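Local coordinates for protein acylneuraminate lyase (Mycoplasma synoviae, PDB 4N4P) that is a tetrameric TIM-barrel protein of the dihydrodipicolinate synthetase family, at residues 2-7 against 185-190; 136-141 against 161-166; 209-214 against 239-244; 246-251 against 288-293. All coordinates share one frame; numbering follows the deposited sequence.

Interaction 1: residues 2-7 against 185-190; sequences HNFDKF and DKLFMF
L187 reaches from the start of strand 187-190 to two phenylalanines of the N-terminal segment, F4 and F7. Its CB lies over one face of the F4 ring, 4.0 Å from the ring centroid and 17° off the ring normal, a CH-pi contact displaced toward the CE2 rim. H2 CB covers the opposite face of the same ring, which is thereby clamped between the two residues. Beyond CB, CG of L187 stands anti to the backbone N (chi1 174°), and the two methyls then part company. CD1 of L187 lies 4.1 Å from F4 CB, the two side chains passing in opposite directions, while CD2 meets F7, with CG of that ring 3.6 Å away. Farther along the strand, M189 bends at chi2 and chi3; its SD packs 4.0 Å from F7 CB, and its CE lies close to F7 O.

The polar part sits at the other end. H2 N donates a nearly straight bond (173°) to the syn lone pair of D185 OD2, 3.1 Å away, and the same oxygen lies in plane at the edge of the imidazole, 3.1 Å from CD2. Segment 2-7 thus lies against the beginning of strand 187-190 of the TIM-barrel sheet, between strands 163-168 and 206-209; I164 packs on F4 and L187, I208 on M189, and helix 173-182 covers F188.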
# COMPACT_ATOMS: atom_id res chain seq x y z
N HIS A 2 -4.88 -23.85 -29.79
CA HIS A 2 -6.34 -23.88 -29.72
C HIS A 2 -6.94 -22.86 -30.66
O HIS A 2 -6.36 -21.78 -30.88
CB HIS A 2 -6.84 -23.52 -28.34
CG HIS A 2 -6.54 -24.53 -27.28
ND1 HIS A 2 -7.43 -25.52 -26.93
CD2 HIS A 2 -5.45 -24.69 -26.49
CE1 HIS A 2 -6.89 -26.26 -25.97
NE2 HIS A 2 -5.70 -25.78 -25.69
N ASN A 3 -8.10 -23.18 -31.21
CA ASN A 3 -8.85 -22.21 -31.95
C ASN A 3 -9.73 -21.53 -30.91
O ASN A 3 -10.68 -22.15 -30.40
CB ASN A 3 -9.69 -22.84 -33.07
CG ASN A 3 -10.56 -21.82 -33.77
OD1 ASN A 3 -10.95 -20.80 -33.18
ND2 ASN A 3 -10.86 -22.06 -35.04
N PHE A 4 -9.35 -20.31 -30.54
CA PHE A 4 -10.13 -19.47 -29.64
C PHE A 4 -10.74 -18.27 -30.37
O PHE A 4 -10.97 -17.21 -29.77
CB PHE A 4 -9.22 -18.94 -28.52
CG PHE A 4 -8.78 -19.99 -27.53
CD1 PHE A 4 -9.71 -20.86 -26.94
CD2 PHE A 4 -7.45 -20.05 -27.12
CE1 PHE A 4 -9.29 -21.82 -25.99
CE2 PHE A 4 -7.03 -21.00 -26.17
CZ PHE A 4 -7.94 -21.87 -25.61
N ASP A 5 -11.03 -18.45 -31.65
CA ASP A 5 -11.52 -17.34 -32.47
C ASP A 5 -12.84 -16.76 -31.99
O ASP A 5 -13.06 -15.55 -32.08
CB ASP A 5 -11.59 -17.75 -33.93
CG ASP A 5 -10.21 -17.87 -34.58
OD1 ASP A 5 -9.15 -17.62 -33.93
OD2 ASP A 5 -10.20 -18.20 -35.77
N LYS A 6 -13.71 -17.59 -31.40
CA LYS A 6 -14.97 -17.07 -30.90
C LYS A 6 -14.80 -16.18 -29.65
O LYS A 6 -15.77 -15.57 -29.21
CB LYS A 6 -15.95 -18.20 -30.59
CG LYS A 6 -15.59 -18.96 -29.33
CD LYS A 6 -15.97 -20.43 -29.39
CE LYS A 6 -17.25 -20.75 -28.77
NZ LYS A 6 -17.34 -22.16 -28.25
N PHE A 7 -13.59 -16.12 -29.11
CA PHE A 7 -13.35 -15.27 -27.94
C PHE A 7 -12.63 -13.98 -28.30
O PHE A 7 -12.18 -13.24 -27.41
CB PHE A 7 -12.56 -16.03 -26.90
CG PHE A 7 -13.30 -17.21 -26.33
CD1 PHE A 7 -14.36 -17.00 -25.43
CD2 PHE A 7 -12.94 -18.51 -26.67
CE1 PHE A 7 -15.03 -18.06 -24.88
CE2 PHE A 7 -13.63 -19.60 -26.13
CZ PHE A 7 -14.68 -19.37 -25.22
N ASP A 185 -0.43 -20.67 -25.11
CA ASP A 185 -1.62 -21.45 -25.50
C ASP A 185 -2.77 -21.38 -24.49
O ASP A 185 -3.72 -22.17 -24.55
CB ASP A 185 -1.26 -22.90 -25.85
CG ASP A 185 -2.24 -23.53 -26.86
OD1 ASP A 185 -2.11 -24.76 -27.10
OD2 ASP A 185 -3.13 -22.83 -27.44
N LYS A 186 -2.67 -20.44 -23.55
CA LYS A 186 -3.80 -20.16 -22.69
C LYS A 186 -4.45 -18.88 -23.21
O LYS A 186 -3.79 -18.04 -23.85
CB LYS A 186 -3.40 -20.03 -21.21
CG LYS A 186 -2.89 -21.33 -20.56
CD LYS A 186 -4.02 -22.34 -20.34
CE LYS A 186 -3.44 -23.67 -19.88
NZ LYS A 186 -4.45 -24.73 -19.59
N LEU A 187 -5.75 -18.77 -22.98
CA LEU A 187 -6.52 -17.63 -23.43
C LEU A 187 -6.59 -16.59 -22.32
O LEU A 187 -7.01 -16.90 -21.22
CB LEU A 187 -7.92 -18.06 -23.85
CG LEU A 187 -8.91 -16.94 -24.23
CD1 LEU A 187 -8.43 -16.21 -25.51
CD2 LEU A 187 -10.26 -17.54 -24.44
N PHE A 188 -6.20 -15.36 -22.61
CA PHE A 188 -6.29 -14.30 -21.60
C PHE A 188 -7.26 -13.27 -22.14
O PHE A 188 -6.98 -12.64 -23.16
CB PHE A 188 -4.89 -13.69 -21.30
CG PHE A 188 -3.98 -14.63 -20.59
CD1 PHE A 188 -4.01 -14.71 -19.19
CD2 PHE A 188 -3.14 -15.48 -21.29
CE1 PHE A 188 -3.19 -15.62 -18.51
CE2 PHE A 188 -2.32 -16.39 -20.63
CZ PHE A 188 -2.34 -16.46 -19.24
N MET A 189 -8.40 -13.13 -21.46
CA MET A 189 -9.38 -12.12 -21.79
C MET A 189 -9.01 -10.84 -21.02
O MET A 189 -8.90 -10.87 -19.79
CB MET A 189 -10.79 -12.64 -21.47
CG MET A 189 -11.19 -13.87 -22.33
SD MET A 189 -11.29 -13.51 -24.10
CE MET A 189 -12.84 -12.63 -24.24
N PHE A 190 -8.75 -9.75 -21.73
CA PHE A 190 -8.20 -8.54 -21.10
C PHE A 190 -9.36 -7.67 -20.55
O PHE A 190 -10.24 -7.26 -21.29
CB PHE A 190 -7.34 -7.78 -22.10
CG PHE A 190 -6.50 -6.72 -21.47
CD1 PHE A 190 -5.29 -7.03 -20.86
CD2 PHE A 190 -6.93 -5.39 -21.48
CE1 PHE A 190 -4.51 -6.04 -20.26
CE2 PHE A 190 -6.16 -4.38 -20.90
CZ PHE A 190 -4.95 -4.70 -20.29

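Interaction 2: residues 136-141 against 161-166; sequences MLIYYL and KNVIGS
M136 and V163 open a parallel pairing of neighbouring TIM-barrel strands, 136-139 and 163-168, joined by a beta-alpha-beta crossover through helix 151-158. Three backbone bonds hold the pair: M136 N to N162 O (2.8 Å), I164 N to M136 O (2.8 Å), and I138 N to G165 O (3.0 Å). The register slips by one residue between M136 and L137, so that M136 pairs with V163 but L137 with G165. This is a beta bulge, made on the strand 163-168 side by I164 and G165. Weaker CA-H...O contacts supplement the bonds, among them L137 CA to G165 O.

The apolar contacts divide between the two faces of the sheet. M136, I138 and V163 share one, where V163 CG2 touches M136 CG at 3.8 Å and I138 CG2 at 3.9 Å; F154, L157 and L158 of the crossover helix cover I138. L137 lies on the other face, its CD2 4.1 Å from I164 CG1 and packed over the backbone of G165 and S166.

One side chain joins the bonding. S166 OG, anti to its backbone N (chi1 165°), donates to I138 O over 3.1 Å from above the carbonyl plane, 50° out of it.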
# COMPACT_ATOMS: atom_id res chain seq x y z
N MET A 136 -13.22 -23.08 -18.57
CA MET A 136 -13.19 -22.14 -17.45
C MET A 136 -12.13 -21.06 -17.64
O MET A 136 -10.97 -21.34 -18.05
CB MET A 136 -12.94 -22.91 -16.13
CG MET A 136 -12.42 -22.10 -14.97
SD MET A 136 -13.72 -20.99 -14.33
CE MET A 136 -14.71 -22.16 -13.42
N LEU A 137 -12.52 -19.81 -17.36
CA LEU A 137 -11.58 -18.70 -17.24
C LEU A 137 -11.45 -18.36 -15.77
O LEU A 137 -12.44 -17.96 -15.15
CB LEU A 137 -12.11 -17.47 -18.01
CG LEU A 137 -12.11 -17.71 -19.52
CD1 LEU A 137 -13.04 -16.65 -20.22
CD2 LEU A 137 -10.67 -17.70 -20.04
N ILE A 138 -10.25 -18.53 -15.20
CA ILE A 138 -10.05 -18.16 -13.81
C ILE A 138 -9.81 -16.65 -13.72
O ILE A 138 -9.52 -15.99 -14.72
CB ILE A 138 -8.91 -18.97 -13.16
CG1 ILE A 138 -7.58 -18.72 -13.86
CG2 ILE A 138 -9.24 -20.47 -13.19
CD1 ILE A 138 -6.41 -19.38 -13.17
N TYR A 139 -10.00 -16.08 -12.54
CA TYR A 139 -9.73 -14.67 -12.36
C TYR A 139 -8.28 -14.53 -11.97
O TYR A 139 -7.78 -15.31 -11.18
CB TYR A 139 -10.62 -14.08 -11.28
CG TYR A 139 -11.85 -13.42 -11.86
CD1 TYR A 139 -12.05 -12.05 -11.70
CD2 TYR A 139 -12.78 -14.15 -12.58
CE1 TYR A 139 -13.19 -11.42 -12.23
CE2 TYR A 139 -13.89 -13.56 -13.10
CZ TYR A 139 -14.10 -12.18 -12.92
OH TYR A 139 -15.20 -11.57 -13.47
N TYR A 140 -7.60 -13.54 -12.55
CA TYR A 140 -6.25 -13.29 -12.16
C TYR A 140 -6.16 -12.88 -10.69
O TYR A 140 -6.99 -12.11 -10.18
CB TYR A 140 -5.58 -12.26 -13.05
CG TYR A 140 -4.19 -11.91 -12.57
CD1 TYR A 140 -3.15 -12.86 -12.58
CD2 TYR A 140 -3.92 -10.65 -12.06
CE1 TYR A 140 -1.86 -12.52 -12.10
CE2 TYR A 140 -2.67 -10.31 -11.59
CZ TYR A 140 -1.65 -11.23 -11.62
OH TYR A 140 -0.42 -10.80 -11.16
N LEU A 141 -5.14 -13.43 -10.04
CA LEU A 141 -4.90 -13.35 -8.61
C LEU A 141 -3.50 -12.74 -8.45
O LEU A 141 -2.50 -13.43 -8.76
CB LEU A 141 -4.94 -14.77 -8.02
CG LEU A 141 -4.74 -14.95 -6.51
CD1 LEU A 141 -5.91 -14.37 -5.72
CD2 LEU A 141 -4.52 -16.41 -6.16
N LYS A 161 -7.99 -28.96 -14.68
CA LYS A 161 -8.85 -29.52 -15.71
C LYS A 161 -9.91 -28.51 -16.18
O LYS A 161 -10.57 -27.86 -15.36
CB LYS A 161 -9.51 -30.81 -15.20
CG LYS A 161 -10.40 -31.49 -16.23
CD LYS A 161 -11.10 -32.73 -15.64
CE LYS A 161 -11.69 -33.60 -16.74
NZ LYS A 161 -12.98 -33.07 -17.24
N ASN A 162 -10.02 -28.36 -17.51
CA ASN A 162 -11.02 -27.49 -18.16
C ASN A 162 -10.69 -26.00 -18.14
O ASN A 162 -11.39 -25.22 -18.79
CB ASN A 162 -12.46 -27.69 -17.63
CG ASN A 162 -12.99 -29.09 -17.88
OD1 ASN A 162 -12.80 -29.67 -18.95
ND2 ASN A 162 -13.71 -29.63 -16.88
N VAL A 163 -9.65 -25.61 -17.41
CA VAL A 163 -9.24 -24.20 -17.42
C VAL A 163 -8.54 -23.87 -18.74
O VAL A 163 -7.52 -24.51 -19.08
CB VAL A 163 -8.35 -23.81 -16.23
CG1 VAL A 163 -7.85 -22.37 -16.38
CG2 VAL A 163 -9.12 -23.96 -14.88
N ILE A 164 -9.08 -22.91 -19.48
CA ILE A 164 -8.44 -22.57 -20.78
C ILE A 164 -7.63 -21.28 -20.70
O ILE A 164 -6.89 -20.93 -21.64
CB ILE A 164 -9.47 -22.51 -21.95
CG1 ILE A 164 -10.55 -21.44 -21.65
CG2 ILE A 164 -10.07 -23.89 -22.22
CD1 ILE A 164 -11.35 -21.03 -22.91
N GLY A 165 -7.72 -20.59 -19.56
CA GLY A 165 -7.05 -19.28 -19.44
C GLY A 165 -7.63 -18.47 -18.29
O GLY A 165 -8.15 -19.03 -17.33
N SER A 166 -7.56 -17.16 -18.39
CA SER A 166 -7.91 -16.32 -17.26
C SER A 166 -8.52 -15.04 -17.77
O SER A 166 -8.17 -14.59 -18.87
CB SER A 166 -6.61 -16.02 -16.48
OG SER A 166 -6.77 -14.94 -15.56

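Interaction 3: residues 209-214 against 239-244; sequences GSTYNV and HTYNDY
T211 presents its hydroxyl to Y241 with OG1 standing between the backbone N and the carbonyl carbon (chi1 68°), while Y241 has its CG anti to the backbone N (chi1 -158°). Y244, one turn farther along the helix, turns the CD2 side of its ring onto the face of Y241, over its centre. Both hydroxyls reach the same threonine. Y241 OH donates to T211 OG1 at 2.7 Å, and Y244 OH donates to the T211 carbonyl oxygen, also at 2.7 Å, in the carbonyl plane and on a lone pair. The side chain and the main chain of one residue are therefore each gripped by a separate tyrosine. T211 OG1 has a further hydrogen-bond partner in D193 OD2.

The segment 209-214 is where the last barrel strand, 206-209, turns into helix 212-227. The segment 239-244 belongs to helix 231-248, the first of the three C-terminal helices that follow the barrel in this family, so the two tyrosines tie the barrel to that extension. Elsewhere on the same helix, D243 makes a salt bridge to R178 of the second subunit, and H239 and N242 hydrogen-bond to E177 of that subunit.

Apolar atoms close in around the hydroxyls. Y212 crosses Y241 at about a right angle and brings its CD1 to 3.2 Å from Y241 OH, while V214 CG2 meets Y244 OH, also at 3.2 Å, near the plane of the Y244 ring at its edge.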
# COMPACT_ATOMS: atom_id res chain seq x y z
N GLY A 209 -15.40 -6.06 -20.48
CA GLY A 209 -15.45 -4.80 -19.73
C GLY A 209 -16.82 -4.19 -19.61
O GLY A 209 -17.65 -4.34 -20.49
N SER A 210 -17.02 -3.49 -18.49
CA SER A 210 -18.28 -2.82 -18.22
C SER A 210 -18.57 -1.75 -19.27
O SER A 210 -19.72 -1.53 -19.64
CB SER A 210 -18.20 -2.16 -16.84
OG SER A 210 -17.16 -1.17 -16.81
N THR A 211 -17.52 -1.06 -19.72
CA THR A 211 -17.74 0.15 -20.55
C THR A 211 -18.17 -0.18 -21.98
O THR A 211 -18.70 0.68 -22.69
CB THR A 211 -16.50 1.10 -20.57
OG1 THR A 211 -15.43 0.46 -21.27
CG2 THR A 211 -16.05 1.45 -19.14
N TYR A 212 -17.99 -1.43 -22.40
CA TYR A 212 -18.38 -1.82 -23.76
C TYR A 212 -19.89 -2.02 -23.86
O TYR A 212 -20.41 -2.19 -24.96
CB TYR A 212 -17.66 -3.10 -24.24
CG TYR A 212 -16.17 -3.08 -23.95
CD1 TYR A 212 -15.39 -1.96 -24.30
CD2 TYR A 212 -15.55 -4.16 -23.32
CE1 TYR A 212 -14.01 -1.92 -24.02
CE2 TYR A 212 -14.16 -4.13 -23.03
CZ TYR A 212 -13.41 -3.00 -23.38
OH TYR A 212 -12.06 -2.96 -23.09
N ASN A 213 -20.58 -2.01 -22.72
CA ASN A 213 -22.05 -2.06 -22.73
C ASN A 213 -22.67 -0.95 -23.60
O ASN A 213 -23.71 -1.17 -24.22
CB ASN A 213 -22.65 -1.95 -21.31
CG ASN A 213 -22.64 -3.28 -20.54
OD1 ASN A 213 -21.82 -3.49 -19.62
ND2 ASN A 213 -23.58 -4.14 -20.88
N VAL A 214 -22.06 0.23 -23.62
CA VAL A 214 -22.67 1.36 -24.33
C VAL A 214 -21.70 2.06 -25.29
O VAL A 214 -22.11 2.94 -26.06
CB VAL A 214 -23.34 2.39 -23.35
CG1 VAL A 214 -24.41 1.70 -22.50
CG2 VAL A 214 -22.27 3.07 -22.44
N HIS A 239 -7.28 8.29 -25.90
CA HIS A 239 -7.49 9.48 -25.05
C HIS A 239 -8.97 9.80 -24.96
O HIS A 239 -9.49 10.04 -23.87
CB HIS A 239 -6.69 10.68 -25.56
CG HIS A 239 -5.20 10.45 -25.55
ND1 HIS A 239 -4.58 9.74 -24.55
CD2 HIS A 239 -4.23 10.82 -26.41
CE1 HIS A 239 -3.28 9.68 -24.79
NE2 HIS A 239 -3.04 10.34 -25.91
N THR A 240 -9.67 9.71 -26.10
CA THR A 240 -11.11 9.92 -26.12
C THR A 240 -11.84 8.88 -25.28
O THR A 240 -12.68 9.22 -24.46
CB THR A 240 -11.66 9.94 -27.55
OG1 THR A 240 -11.03 11.03 -28.23
CG2 THR A 240 -13.19 10.18 -27.54
N TYR A 241 -11.52 7.60 -25.50
CA TYR A 241 -12.16 6.52 -24.75
C TYR A 241 -11.95 6.68 -23.25
O TYR A 241 -12.85 6.48 -22.44
CB TYR A 241 -11.64 5.14 -25.23
CG TYR A 241 -12.62 4.05 -24.88
CD1 TYR A 241 -13.74 3.80 -25.68
CD2 TYR A 241 -12.47 3.33 -23.68
CE1 TYR A 241 -14.67 2.84 -25.33
CE2 TYR A 241 -13.40 2.35 -23.31
CZ TYR A 241 -14.50 2.12 -24.16
OH TYR A 241 -15.42 1.17 -23.83
N ASN A 242 -10.75 7.04 -22.85
CA ASN A 242 -10.49 7.13 -21.41
C ASN A 242 -11.11 8.37 -20.81
O ASN A 242 -11.50 8.35 -19.67
CB ASN A 242 -8.99 7.04 -21.13
CG ASN A 242 -8.46 5.59 -21.35
OD1 ASN A 242 -9.23 4.71 -21.74
ND2 ASN A 242 -7.18 5.36 -21.08
N ASP A 243 -11.26 9.41 -21.63
CA ASP A 243 -12.05 10.58 -21.22
C ASP A 243 -13.47 10.09 -20.92
O ASP A 243 -14.06 10.44 -19.89
CB ASP A 243 -12.12 11.64 -22.34
CG ASP A 243 -10.86 12.47 -22.46
OD1 ASP A 243 -9.95 12.39 -21.61
OD2 ASP A 243 -10.79 13.22 -23.44
N TYR A 244 -13.98 9.28 -21.83
CA TYR A 244 -15.33 8.70 -21.71
C TYR A 244 -15.47 7.89 -20.44
O TYR A 244 -16.43 8.06 -19.70
CB TYR A 244 -15.67 7.86 -22.94
CG TYR A 244 -16.58 6.67 -22.70
CD1 TYR A 244 -17.95 6.84 -22.39
CD2 TYR A 244 -16.08 5.34 -22.81
CE1 TYR A 244 -18.79 5.72 -22.17
CE2 TYR A 244 -16.91 4.23 -22.62
CZ TYR A 244 -18.26 4.42 -22.29
OH TYR A 244 -19.07 3.33 -22.09

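Interaction 4: residues 246-251 against 288-293; sequences LDLISK and EFITDK
D247 OD2 is gripped by K293 NZ, which forms a salt bridge and hydrogen bond of 2.9 Å nearly in line with the carboxylate C-O bond, and by a second group just beyond the segment, the hydroxyl of Y294. K293 reaches it with a fully extended chain that crosses the aspartate at about a right angle; its CD and CE also pass 3.8 Å from OD2. F289 comes obliquely to the same carboxylate, its CZ 3.4 Å from D247 OD2, and the ring and carboxylate planes stand 58° apart. The CE2 atom of this ring packs 3.9 Å from D247 CB.

Deeper in the contact lies I290. Its terminal CD1 nestles against the backbone where D247 passes into L248, 3.6 Å from D247 CB and 3.5 Å from L248 N. I260 of helix 253-263 packs on both L248 and I290. Helix 231-248 ends here: the D247 carbonyl oxygen accepts from both the backbone N and the OG of S250 (2.7 Å to OG), and a type I turn from L248 to K251 carries the chain away. L248 O is bonded in turn by H286 NE2 of helix 280-294. The contact thus joins the first and last of the three C-terminal helices.

Apolar packing of the buried I290 is combined with a charge pair to the exposed K293; with a lysine and a tyrosine hydroxyl on one oxygen, D247 would be expected to stay ionised.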
# COMPACT_ATOMS: atom_id res chain seq x y z
N LEU A 246 -13.74 7.97 -17.59
CA LEU A 246 -13.72 8.84 -16.42
C LEU A 246 -15.02 9.68 -16.28
O LEU A 246 -15.56 9.85 -15.16
CB LEU A 246 -12.48 9.75 -16.46
CG LEU A 246 -11.19 8.96 -16.24
CD1 LEU A 246 -9.95 9.86 -16.26
CD2 LEU A 246 -11.26 8.16 -14.95
N ASP A 247 -15.53 10.16 -17.41
CA ASP A 247 -16.79 10.93 -17.39
C ASP A 247 -17.93 10.01 -16.97
O ASP A 247 -18.78 10.38 -16.15
CB ASP A 247 -17.08 11.58 -18.77
CG ASP A 247 -16.41 12.93 -18.95
OD1 ASP A 247 -15.97 13.54 -17.96
OD2 ASP A 247 -16.38 13.42 -20.09
N LEU A 248 -17.95 8.80 -17.53
CA LEU A 248 -19.01 7.82 -17.22
C LEU A 248 -19.11 7.54 -15.73
O LEU A 248 -20.21 7.53 -15.15
CB LEU A 248 -18.75 6.51 -17.98
CG LEU A 248 -19.74 5.37 -17.74
CD1 LEU A 248 -21.13 5.75 -18.28
CD2 LEU A 248 -19.22 4.09 -18.40
N ILE A 249 -17.95 7.31 -15.10
CA ILE A 249 -17.92 6.90 -13.70
C ILE A 249 -17.90 8.08 -12.76
O ILE A 249 -17.68 7.91 -11.54
CB ILE A 249 -16.76 5.91 -13.38
CG1 ILE A 249 -15.40 6.59 -13.60
CG2 ILE A 249 -16.93 4.62 -14.22
CD1 ILE A 249 -14.19 5.71 -13.27
N SER A 250 -18.14 9.28 -13.27
CA SER A 250 -18.32 10.40 -12.33
C SER A 250 -19.64 10.24 -11.57
O SER A 250 -19.88 10.91 -10.56
CB SER A 250 -18.20 11.76 -13.03
OG SER A 250 -19.23 11.90 -13.97
N LYS A 251 -20.51 9.34 -12.04
CA LYS A 251 -21.64 8.87 -11.24
C LYS A 251 -21.50 7.34 -11.22
O LYS A 251 -20.68 6.80 -11.96
CB LYS A 251 -22.97 9.31 -11.82
CG LYS A 251 -23.17 10.87 -11.71
CD LYS A 251 -24.56 11.29 -12.04
CE LYS A 251 -24.67 12.80 -12.24
NZ LYS A 251 -24.08 13.62 -11.13
N GLU A 288 -27.54 11.57 -20.95
CA GLU A 288 -27.52 12.41 -22.14
C GLU A 288 -26.15 13.01 -22.38
O GLU A 288 -25.69 13.00 -23.49
CB GLU A 288 -28.49 13.57 -22.03
CG GLU A 288 -29.93 13.16 -21.99
CD GLU A 288 -30.82 14.39 -21.83
OE1 GLU A 288 -30.91 14.92 -20.72
OE2 GLU A 288 -31.41 14.82 -22.83
N PHE A 289 -25.54 13.54 -21.32
CA PHE A 289 -24.17 14.09 -21.40
C PHE A 289 -23.19 13.08 -22.01
O PHE A 289 -22.49 13.38 -22.99
CB PHE A 289 -23.69 14.55 -20.00
CG PHE A 289 -22.19 14.71 -19.86
CD1 PHE A 289 -21.49 15.68 -20.58
CD2 PHE A 289 -21.47 13.90 -18.97
CE1 PHE A 289 -20.10 15.80 -20.47
CE2 PHE A 289 -20.08 14.03 -18.82
CZ PHE A 289 -19.39 14.99 -19.58
N ILE A 290 -23.15 11.87 -21.45
CA ILE A 290 -22.27 10.81 -22.02
C ILE A 290 -22.62 10.49 -23.47
O ILE A 290 -21.72 10.39 -24.33
CB ILE A 290 -22.31 9.54 -21.18
CG1 ILE A 290 -21.85 9.81 -19.72
CG2 ILE A 290 -21.48 8.35 -21.88
CD1 ILE A 290 -20.37 10.27 -19.57
N THR A 291 -23.90 10.25 -23.73
CA THR A 291 -24.40 9.89 -25.06
C THR A 291 -24.03 10.94 -26.12
O THR A 291 -23.49 10.59 -27.19
CB THR A 291 -25.94 9.64 -25.04
OG1 THR A 291 -26.22 8.51 -24.22
CG2 THR A 291 -26.49 9.38 -26.42
N ASP A 292 -24.33 12.20 -25.84
CA ASP A 292 -24.09 13.27 -26.81
C ASP A 292 -22.60 13.51 -27.00
O ASP A 292 -22.16 13.81 -28.12
CB ASP A 292 -24.76 14.59 -26.38
CG ASP A 292 -26.27 14.47 -26.29
OD1 ASP A 292 -26.82 13.54 -26.92
OD2 ASP A 292 -26.89 15.30 -25.56
N LYS A 293 -21.81 13.40 -25.94
CA LYS A 293 -20.37 13.65 -26.04
C LYS A 293 -19.62 12.53 -26.76
O LYS A 293 -18.72 12.79 -27.60
CB LYS A 293 -19.72 13.92 -24.66
CG LYS A 293 -18.22 14.31 -24.74
CD LYS A 293 -17.73 14.86 -23.38
CE LYS A 293 -16.25 15.24 -23.42
NZ LYS A 293 -15.86 15.58 -22.00

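Interaction 2 lies within the barrel sheet and interaction 1 lays the N-terminal loop against it; they meet directly, since strand 187-190 pairs with strand 163-168 through L187 and I164. Interactions 3 and 4 share helix 231-248, on the opposite side of the chain's centre from interaction 2, with centres about 10 Å apart, and Y244 packs on I290 between them. Interactions 2 and 3 are buried, 1 and 4 partly buried. Backbone bonding carries the strand pairing of interaction 2, tyrosine hydroxyls the buried contact of interaction 3. Interactions 1 and 4 each add an aspartate to apolar packing: D185, at the margin, takes a backbone N, whereas D247, in the middle, takes a lysine and a tyrosine hydroxyl.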